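Local coordinates for serine-rich secreted cell wall anchored (LPXTG-motif ) protein (Lactobacillus reuteri ATCC 53608, PDB 5NXK) that probably acts as a cell-wall-anchored adhesin, its beta-solenoid binding region mediating attachment of the bacterium in the host gut, at residues Leu10-Leu24 with Ile34-Asp48. Numbering follows the deposited sequence.
Sequences LKAALRDASITTIKL and ITINNGNRNITIIGD
R41 turns its guanidinium toward the end of helix 7-14 and the turn after it and binds carbonyls there. R41 NH1 donates to L14 O (2.8 Å, 160° at the hydrogen) and R41 NH2 to I19 O (3.0 Å, 166°), both acceptors close to the guanidinium plane. The chain reaches them by folding back at chi2 and chi3. D16 and A17 backbone lies over one face of the group, I43 CD1 against the other. N38 OD1 takes a further hydrogen from R41 NH1 on an in-plane lone pair (3.0 Å), and a water joins R41 NE to I19 O and N42 N, so the head is fixed in rotation. Beside this polar site, L14 points into the interior: L14 CD1 meets I34 CG2 at 4.0 Å, while CD2 lies against I43 CG2 and, more loosely, I36 and I45. I34 CD1 packs on K11 CA (3.6 Å). Farther along, strand 21-24, with T20 before it, pairs in parallel with 41-46 through T44 N to T20 O, I22 N to T44 O, I46 N to I22 O and L24 N to I46 O; I22 faces inward with I45, T21 and K23 outward with I46. Strand 3-4 flanks 21-24 and strand 71-77 flanks 41-46, continuing the long parallel sheet of the solenoid. Helix 7-14 lies over strand 34-36 near the solenoid's N-terminal end. The carbonyl oxygens probably compensate the buried positive charge, tying helix end, turn and strand 41-46 together.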
ATOM      1  N   LEU A  10      12.048   2.209  21.172  1.00 34.87           N
ATOM      2  CA  LEU A  10      11.832   2.200  19.725  1.00 34.55           C
ATOM      3  C   LEU A  10      11.934   3.621  19.171  1.00 36.41           C
ATOM      4  O   LEU A  10      12.553   3.857  18.132  1.00 38.46           O
ATOM      5  CB  LEU A  10      10.477   1.590  19.367  1.00 37.21           C
ATOM      6  CG  LEU A  10      10.196   1.483  17.863  1.00 36.42           C
ATOM      7  CD1 LEU A  10      11.285   0.655  17.163  1.00 32.49           C
ATOM      8  CD2 LEU A  10       8.816   0.882  17.616  1.00 38.33           C
ATOM      9  N   LYS A  11      11.300   4.557  19.869  1.00 33.54           N
ATOM     10  CA  LYS A  11      11.327   5.960  19.500  1.00 34.55           C
ATOM     11  C   LYS A  11      12.754   6.475  19.464  1.00 38.81           C
ATOM     12  O   LYS A  11      13.157   7.145  18.506  1.00 39.65           O
ATOM     13  CB  LYS A  11      10.490   6.791  20.472  1.00 33.26           C
ATOM     14  CG  LYS A  11      10.573   8.285  20.208  1.00 33.55           C
ATOM     15  CD  LYS A  11       9.721   9.087  21.185  1.00 40.81           C
ATOM     16  CE  LYS A  11       9.930  10.584  20.981  1.00 46.35           C
ATOM     17  NZ  LYS A  11       9.189  11.404  21.978  1.00 52.61           N
ATOM     18  N   ALA A  12      13.517   6.160  20.505  1.00 37.52           N
ATOM     19  CA  ALA A  12      14.897   6.620  20.579  1.00 41.76           C
ATOM     20  C   ALA A  12      15.716   6.061  19.414  1.00 38.31           C
ATOM     21  O   ALA A  12      16.450   6.798  18.765  1.00 41.20           O
ATOM     22  CB  ALA A  12      15.525   6.223  21.923  1.00 43.12           C
ATOM     23  N   ALA A  13      15.542   4.779  19.112  1.00 35.11           N
ATOM     24  CA  ALA A  13      16.305   4.153  18.034  1.00 41.02           C
ATOM     25  C   ALA A  13      15.938   4.738  16.663  1.00 47.55           C
ATOM     26  O   ALA A  13      16.811   5.001  15.830  1.00 45.33           O
ATOM     27  CB  ALA A  13      16.080   2.658  18.036  1.00 35.61           C
ATOM     28  N   LEU A  14      14.644   4.937  16.433  1.00 47.49           N
ATOM     29  CA  LEU A  14      14.175   5.475  15.160  1.00 42.94           C
ATOM     30  C   LEU A  14      14.570   6.941  14.980  1.00 41.22           C
ATOM     31  O   LEU A  14      14.785   7.396  13.858  1.00 41.97           O
ATOM     32  CB  LEU A  14      12.658   5.329  15.040  1.00 42.09           C
ATOM     33  CG  LEU A  14      12.136   3.903  14.848  1.00 38.10           C
ATOM     34  CD1 LEU A  14      10.613   3.892  14.887  1.00 39.41           C
ATOM     35  CD2 LEU A  14      12.653   3.290  13.565  1.00 36.88           C
ATOM     36  N   ARG A  15      14.680   7.681  16.079  1.00 38.53           N
ATOM     37  CA  ARG A  15      14.995   9.098  15.963  1.00 40.58           C
ATOM     38  C   ARG A  15      16.498   9.332  15.994  1.00 43.35           C
ATOM     39  O   ARG A  15      16.959  10.473  15.909  1.00 44.17           O
ATOM     40  CB  ARG A  15      14.300   9.906  17.062  1.00 38.78           C
ATOM     41  CG  ARG A  15      12.792   9.998  16.858  1.00 45.68           C
ATOM     42  CD  ARG A  15      12.113  10.793  17.955  1.00 53.67           C
ATOM     43  NE  ARG A  15      12.680  12.135  18.060  1.00 58.92           N
ATOM     44  CZ  ARG A  15      12.326  13.161  17.291  1.00 61.62           C
ATOM     45  NH1 ARG A  15      11.413  12.999  16.339  1.00 58.55           N
ATOM     46  NH2 ARG A  15      12.899  14.347  17.462  1.00 58.77           N
ATOM     47  N   ASP A  16      17.258   8.244  16.057  1.00 42.46           N
ATOM     48  CA  ASP A  16      18.713   8.334  16.094  1.00 48.08           C
ATOM     49  C   ASP A  16      19.237   8.125  14.681  1.00 43.05           C
ATOM     50  O   ASP A  16      19.170   7.024  14.143  1.00 45.58           O
ATOM     51  CB  ASP A  16      19.294   7.294  17.058  1.00 56.18           C
ATOM     52  CG  ASP A  16      20.825   7.333  17.148  1.00 59.15           C
ATOM     53  OD1 ASP A  16      21.512   7.812  16.215  1.00 51.89           O
ATOM     54  OD2 ASP A  16      21.345   6.849  18.175  1.00 62.25           O
ATOM     55  N   ALA A  17      19.799   9.189  14.114  1.00 46.64           N
ATOM     56  CA  ALA A  17      20.144   9.255  12.692  1.00 46.86           C
ATOM     57  C   ALA A  17      21.251   8.287  12.281  1.00 42.22           C
ATOM     58  O   ALA A  17      21.478   8.076  11.095  1.00 41.96           O
ATOM     59  CB  ALA A  17      20.538  10.679  12.323  1.00 44.21           C
ATOM     60  N   SER A  18      21.950   7.720  13.259  1.00 38.91           N
ATOM     61  CA  SER A  18      23.035   6.779  12.978  1.00 42.11           C
ATOM     62  C   SER A  18      22.555   5.323  13.033  1.00 38.90           C
ATOM     63  O   SER A  18      23.281   4.400  12.664  1.00 41.61           O
ATOM     64  CB  SER A  18      24.185   7.010  13.969  1.00 49.03           C
ATOM     65  OG  SER A  18      25.021   5.876  14.089  1.00 51.93           O
ATOM     66  N   ILE A  19      21.321   5.122  13.490  1.00 35.83           N
ATOM     67  CA  ILE A  19      20.783   3.773  13.659  1.00 37.62           C
ATOM     68  C   ILE A  19      20.234   3.232  12.338  1.00 39.07           C
ATOM     69  O   ILE A  19      19.444   3.908  11.665  1.00 37.30           O
ATOM     70  CB  ILE A  19      19.674   3.737  14.737  1.00 39.48           C
ATOM     71  CG1 ILE A  19      20.275   4.006  16.119  1.00 44.38           C
ATOM     72  CG2 ILE A  19      19.011   2.373  14.782  1.00 33.01           C
ATOM     73  CD1 ILE A  19      21.341   3.008  16.523  1.00 45.05           C
ATOM     74  N   THR A  20      20.706   2.045  11.954  1.00 37.79           N
ATOM     75  CA  THR A  20      20.267   1.391  10.723  1.00 48.46           C
ATOM     76  C   THR A  20      19.496   0.077  10.960  1.00 46.72           C
ATOM     77  O   THR A  20      18.672  -0.316  10.134  1.00 43.33           O
ATOM     78  CB  THR A  20      21.462   1.079   9.783  1.00 41.68           C
ATOM     79  OG1 THR A  20      22.345   0.135  10.398  1.00 41.39           O
ATOM     80  CG2 THR A  20      22.211   2.353   9.430  1.00 44.96           C
ATOM     81  N   THR A  21      19.773  -0.607  12.070  1.00 41.28           N
ATOM     82  CA  THR A  21      19.142  -1.899  12.328  1.00 39.41           C
ATOM     83  C   THR A  21      18.544  -1.961  13.736  1.00 42.36           C
ATOM     84  O   THR A  21      19.183  -1.576  14.718  1.00 39.37           O
ATOM     85  CB  THR A  21      20.138  -3.059  12.133  1.00 41.42           C
ATOM     86  OG1 THR A  21      20.772  -2.931  10.854  1.00 46.72           O
ATOM     87  CG2 THR A  21      19.419  -4.396  12.212  1.00 41.83           C
ATOM     88  N   ILE A  22      17.299  -2.414  13.818  1.00 35.30           N
ATOM     89  CA  ILE A  22      16.561  -2.452  15.074  1.00 34.37           C
ATOM     90  C   ILE A  22      15.915  -3.823  15.236  1.00 35.44           C
ATOM     91  O   ILE A  22      15.282  -4.318  14.296  1.00 34.76           O
ATOM     92  CB  ILE A  22      15.483  -1.340  15.109  1.00 35.50           C
ATOM     93  CG1 ILE A  22      16.132   0.039  14.991  1.00 32.31           C
ATOM     94  CG2 ILE A  22      14.600  -1.439  16.348  1.00 34.35           C
ATOM     95  CD1 ILE A  22      15.138   1.148  14.803  1.00 29.33           C
ATOM     96  N   LYS A  23      16.104  -4.457  16.392  1.00 33.13           N
ATOM     97  CA  LYS A  23      15.498  -5.759  16.663  1.00 36.31           C
ATOM     98  C   LYS A  23      14.479  -5.642  17.781  1.00 40.48           C
ATOM     99  O   LYS A  23      14.794  -5.124  18.851  1.00 33.92           O
ATOM    100  CB  LYS A  23      16.541  -6.806  17.066  1.00 42.40           C
ATOM    101  CG  LYS A  23      17.477  -7.261  15.969  1.00 56.90           C
ATOM    102  CD  LYS A  23      18.206  -8.531  16.399  1.00 63.41           C
ATOM    103  CE  LYS A  23      17.214  -9.589  16.860  1.00 68.04           C
ATOM    104  NZ  LYS A  23      17.854 -10.916  17.107  1.00 74.34           N
ATOM    105  N   LEU A  24      13.266  -6.132  17.542  1.00 41.42           N
ATOM    106  CA  LEU A  24      12.244  -6.153  18.583  1.00 39.32           C
ATOM    107  C   LEU A  24      12.529  -7.316  19.524  1.00 40.98           C
ATOM    108  O   LEU A  24      12.736  -8.442  19.075  1.00 38.34           O
ATOM    109  CB  LEU A  24      10.839  -6.287  17.979  1.00 39.61           C
ATOM    110  CG  LEU A  24      10.462  -5.276  16.888  1.00 43.24           C
ATOM    111  CD1 LEU A  24       9.030  -5.485  16.374  1.00 38.91           C
ATOM    112  CD2 LEU A  24      10.646  -3.852  17.410  1.00 35.27           C
ATOM    113  N   ILE A  34       5.610   8.152  16.153  1.00 33.62           N
ATOM    114  CA  ILE A  34       7.043   8.435  16.151  1.00 33.82           C
ATOM    115  C   ILE A  34       7.423   9.109  14.835  1.00 33.97           C
ATOM    116  O   ILE A  34       7.191   8.544  13.774  1.00 32.75           O
ATOM    117  CB  ILE A  34       7.872   7.148  16.313  1.00 29.84           C
ATOM    118  CG1 ILE A  34       7.652   6.524  17.690  1.00 34.30           C
ATOM    119  CG2 ILE A  34       9.346   7.437  16.106  1.00 29.67           C
ATOM    120  CD1 ILE A  34       8.263   5.139  17.818  1.00 29.64           C
ATOM    121  N   THR A  35       8.016  10.299  14.892  1.00 33.94           N
ATOM    122  CA  THR A  35       8.398  10.991  13.662  1.00 32.71           C
ATOM    123  C   THR A  35       9.874  10.807  13.327  1.00 31.77           C
ATOM    124  O   THR A  35      10.739  10.960  14.180  1.00 29.57           O
ATOM    125  CB  THR A  35       8.100  12.507  13.735  1.00 35.35           C
ATOM    126  OG1 THR A  35       6.684  12.722  13.822  1.00 34.69           O
ATOM    127  CG2 THR A  35       8.623  13.217  12.491  1.00 36.69           C
ATOM    128  N   ILE A  36      10.135  10.473  12.069  1.00 32.59           N
ATOM    129  CA  ILE A  36      11.471  10.396  11.514  1.00 31.74           C
ATOM    130  C   ILE A  36      11.627  11.522  10.500  1.00 31.93           C
ATOM    131  O   ILE A  36      10.986  11.517   9.447  1.00 33.32           O
ATOM    132  CB  ILE A  36      11.731   9.054  10.815  1.00 35.33           C
ATOM    133  CG1 ILE A  36      11.345   7.880  11.720  1.00 37.82           C
ATOM    134  CG2 ILE A  36      13.178   8.983  10.320  1.00 34.48           C
ATOM    135  CD1 ILE A  36      11.544   6.517  11.071  1.00 37.21           C
ATOM    136  N   ASN A  37      12.482  12.488  10.812  1.00 32.48           N
ATOM    137  CA  ASN A  37      12.650  13.649   9.947  1.00 30.18           C
ATOM    138  C   ASN A  37      14.075  14.175   9.981  1.00 31.63           C
ATOM    139  O   ASN A  37      14.308  15.381   9.871  1.00 34.78           O
ATOM    140  CB  ASN A  37      11.667  14.760  10.325  1.00 33.83           C
ATOM    141  CG  ASN A  37      11.858  15.259  11.751  1.00 39.23           C
ATOM    142  OD1 ASN A  37      12.736  14.794  12.478  1.00 37.52           O
ATOM    143  ND2 ASN A  37      11.054  16.240  12.138  1.00 43.40           N
ATOM    144  N   ASN A  38      15.024  13.268  10.154  1.00 32.55           N
ATOM    145  CA  ASN A  38      16.412  13.662  10.329  1.00 35.93           C
ATOM    146  C   ASN A  38      17.317  13.251   9.178  1.00 37.64           C
ATOM    147  O   ASN A  38      18.469  12.869   9.395  1.00 40.25           O
ATOM    148  CB  ASN A  38      16.928  13.110  11.666  1.00 41.98           C
ATOM    149  CG  ASN A  38      16.819  11.596  11.769  1.00 47.14           C
ATOM    150  OD1 ASN A  38      16.227  10.939  10.912  1.00 44.81           O
ATOM    151  ND2 ASN A  38      17.335  11.045  12.862  1.00 48.01           N
ATOM    152  N   GLY A  39      16.793  13.350   7.954  1.00 32.92           N
ATOM    153  CA  GLY A  39      17.604  13.261   6.749  1.00 30.72           C
ATOM    154  C   GLY A  39      17.592  11.905   6.076  1.00 36.57           C
ATOM    155  O   GLY A  39      16.594  11.175   6.147  1.00 31.82           O
ATOM    156  N   ASN A  40      18.692  11.583   5.394  1.00 29.83           N
ATOM    157  CA  ASN A  40      18.854  10.281   4.764  1.00 31.69           C
ATOM    158  C   ASN A  40      18.875   9.194   5.823  1.00 36.90           C
ATOM    159  O   ASN A  40      19.627   9.281   6.787  1.00 37.25           O
ATOM    160  CB  ASN A  40      20.146  10.214   3.937  1.00 32.38           C
ATOM    161  CG  ASN A  40      20.099  11.088   2.683  1.00 43.13           C
ATOM    162  OD1 ASN A  40      19.057  11.221   2.038  1.00 41.08           O
ATOM    163  ND2 ASN A  40      21.241  11.688   2.336  1.00 41.26           N
ATOM    164  N   ARG A  41      18.032   8.180   5.652  1.00 31.59           N
ATOM    165  CA  ARG A  41      17.953   7.083   6.610  1.00 30.63           C
ATOM    166  C   ARG A  41      17.783   5.771   5.876  1.00 32.93           C
ATOM    167  O   ARG A  41      17.061   5.681   4.884  1.00 30.77           O
ATOM    168  CB  ARG A  41      16.801   7.274   7.603  1.00 30.38           C
ATOM    169  CG  ARG A  41      16.964   8.458   8.556  1.00 32.30           C
ATOM    170  CD  ARG A  41      18.178   8.307   9.490  1.00 30.57           C
ATOM    171  NE  ARG A  41      18.109   7.139  10.374  1.00 34.16           N
ATOM    172  CZ  ARG A  41      17.350   7.071  11.467  1.00 32.52           C
ATOM    173  NH1 ARG A  41      16.573   8.094  11.799  1.00 29.20           N
ATOM    174  NH2 ARG A  41      17.352   5.977  12.225  1.00 30.47           N
ATOM    175  N   ASN A  42      18.492   4.765   6.363  1.00 36.43           N
ATOM    176  CA  ASN A  42      18.327   3.396   5.923  1.00 37.62           C
ATOM    177  C   ASN A  42      18.031   2.540   7.152  1.00 37.89           C
ATOM    178  O   ASN A  42      18.931   2.224   7.924  1.00 35.31           O
ATOM    179  CB  ASN A  42      19.590   2.930   5.199  1.00 44.54           C
ATOM    180  CG  ASN A  42      19.546   1.466   4.822  1.00 64.84           C
ATOM    181  OD1 ASN A  42      18.489   0.919   4.509  1.00 67.59           O
ATOM    182  ND2 ASN A  42      20.707   0.815   4.859  1.00 75.98           N
ATOM    183  N   ILE A  43      16.771   2.157   7.329  1.00 32.77           N
ATOM    184  CA  ILE A  43      16.335   1.543   8.581  1.00 31.50           C
ATOM    185  C   ILE A  43      15.689   0.188   8.361  1.00 39.55           C
ATOM    186  O   ILE A  43      14.800   0.041   7.516  1.00 34.25           O
ATOM    187  CB  ILE A  43      15.316   2.434   9.328  1.00 31.71           C
ATOM    188  CG1 ILE A  43      15.915   3.812   9.638  1.00 30.92           C
ATOM    189  CG2 ILE A  43      14.826   1.746  10.596  1.00 35.05           C
ATOM    190  CD1 ILE A  43      14.881   4.830  10.132  1.00 32.06           C
ATOM    191  N   THR A  44      16.144  -0.801   9.123  1.00 38.27           N
ATOM    192  CA  THR A  44      15.544  -2.123   9.098  1.00 39.19           C
ATOM    193  C   THR A  44      15.069  -2.522  10.479  1.00 39.63           C
ATOM    194  O   THR A  44      15.855  -2.555  11.429  1.00 38.31           O
ATOM    195  CB  THR A  44      16.534  -3.177   8.586  1.00 42.15           C
ATOM    196  OG1 THR A  44      16.965  -2.814   7.269  1.00 43.09           O
ATOM    197  CG2 THR A  44      15.877  -4.555   8.551  1.00 40.14           C
ATOM    198  N   ILE A  45      13.782  -2.815  10.593  1.00 30.47           N
ATOM    199  CA  ILE A  45      13.249  -3.345  11.831  1.00 26.38           C
ATOM    200  C   ILE A  45      13.090  -4.841  11.720  1.00 34.02           C
ATOM    201  O   ILE A  45      12.296  -5.330  10.911  1.00 34.59           O
ATOM    202  CB  ILE A  45      11.883  -2.739  12.192  1.00 29.13           C
ATOM    203  CG1 ILE A  45      11.983  -1.223  12.340  1.00 28.18           C
ATOM    204  CG2 ILE A  45      11.344  -3.387  13.472  1.00 32.37           C
ATOM    205  CD1 ILE A  45      10.678  -0.576  12.792  1.00 35.18           C
ATOM    206  N   ILE A  46      13.857  -5.567  12.521  1.00 33.43           N
ATOM    207  CA  ILE A  46      13.753  -7.021  12.578  1.00 38.84           C
ATOM    208  C   ILE A  46      12.731  -7.407  13.644  1.00 39.05           C
ATOM    209  O   ILE A  46      12.960  -7.206  14.841  1.00 34.33           O
ATOM    210  CB  ILE A  46      15.106  -7.682  12.888  1.00 38.61           C
ATOM    211  CG1 ILE A  46      16.116  -7.362  11.784  1.00 40.32           C
ATOM    212  CG2 ILE A  46      14.937  -9.178  13.038  1.00 33.80           C
ATOM    213  CD1 ILE A  46      17.535  -7.803  12.105  1.00 45.36           C
ATOM    214  N   GLY A  47      11.594  -7.941  13.211  1.00 34.21           N
ATOM    215  CA  GLY A  47      10.481  -8.131  14.120  1.00 30.64           C
ATOM    216  C   GLY A  47      10.596  -9.309  15.062  1.00 32.91           C
ATOM    217  O   GLY A  47      10.060  -9.272  16.178  1.00 36.10           O
ATOM    218  N   ASP A  48      11.305 -10.342  14.621  1.00 32.28           N
ATOM    219  CA  ASP A  48      11.382 -11.617  15.332  1.00 40.51           C
ATOM    220  C   ASP A  48      10.008 -12.130  15.812  1.00 40.35           C
ATOM    221  O   ASP A  48       9.880 -12.674  16.914  1.00 36.94           O
ATOM    222  CB  ASP A  48      12.348 -11.514  16.516  1.00 53.04           C
ATOM    223  CG  ASP A  48      12.871 -12.877  16.954  1.00 70.41           C
ATOM    224  OD1 ASP A  48      13.089 -13.741  16.075  1.00 74.85           O
ATOM    225  OD2 ASP A  48      13.061 -13.084  18.173  1.00 74.61           O
TER
HETATM  226  O   HOH W   1      19.759   4.902   9.112  1.00 34.47           O
HETATM  227  O   HOH W   2      18.649  -0.887   7.288  1.00 36.22           O
HETATM  228  O   HOH W   3      14.046 -10.491  19.597  1.00 54.69           O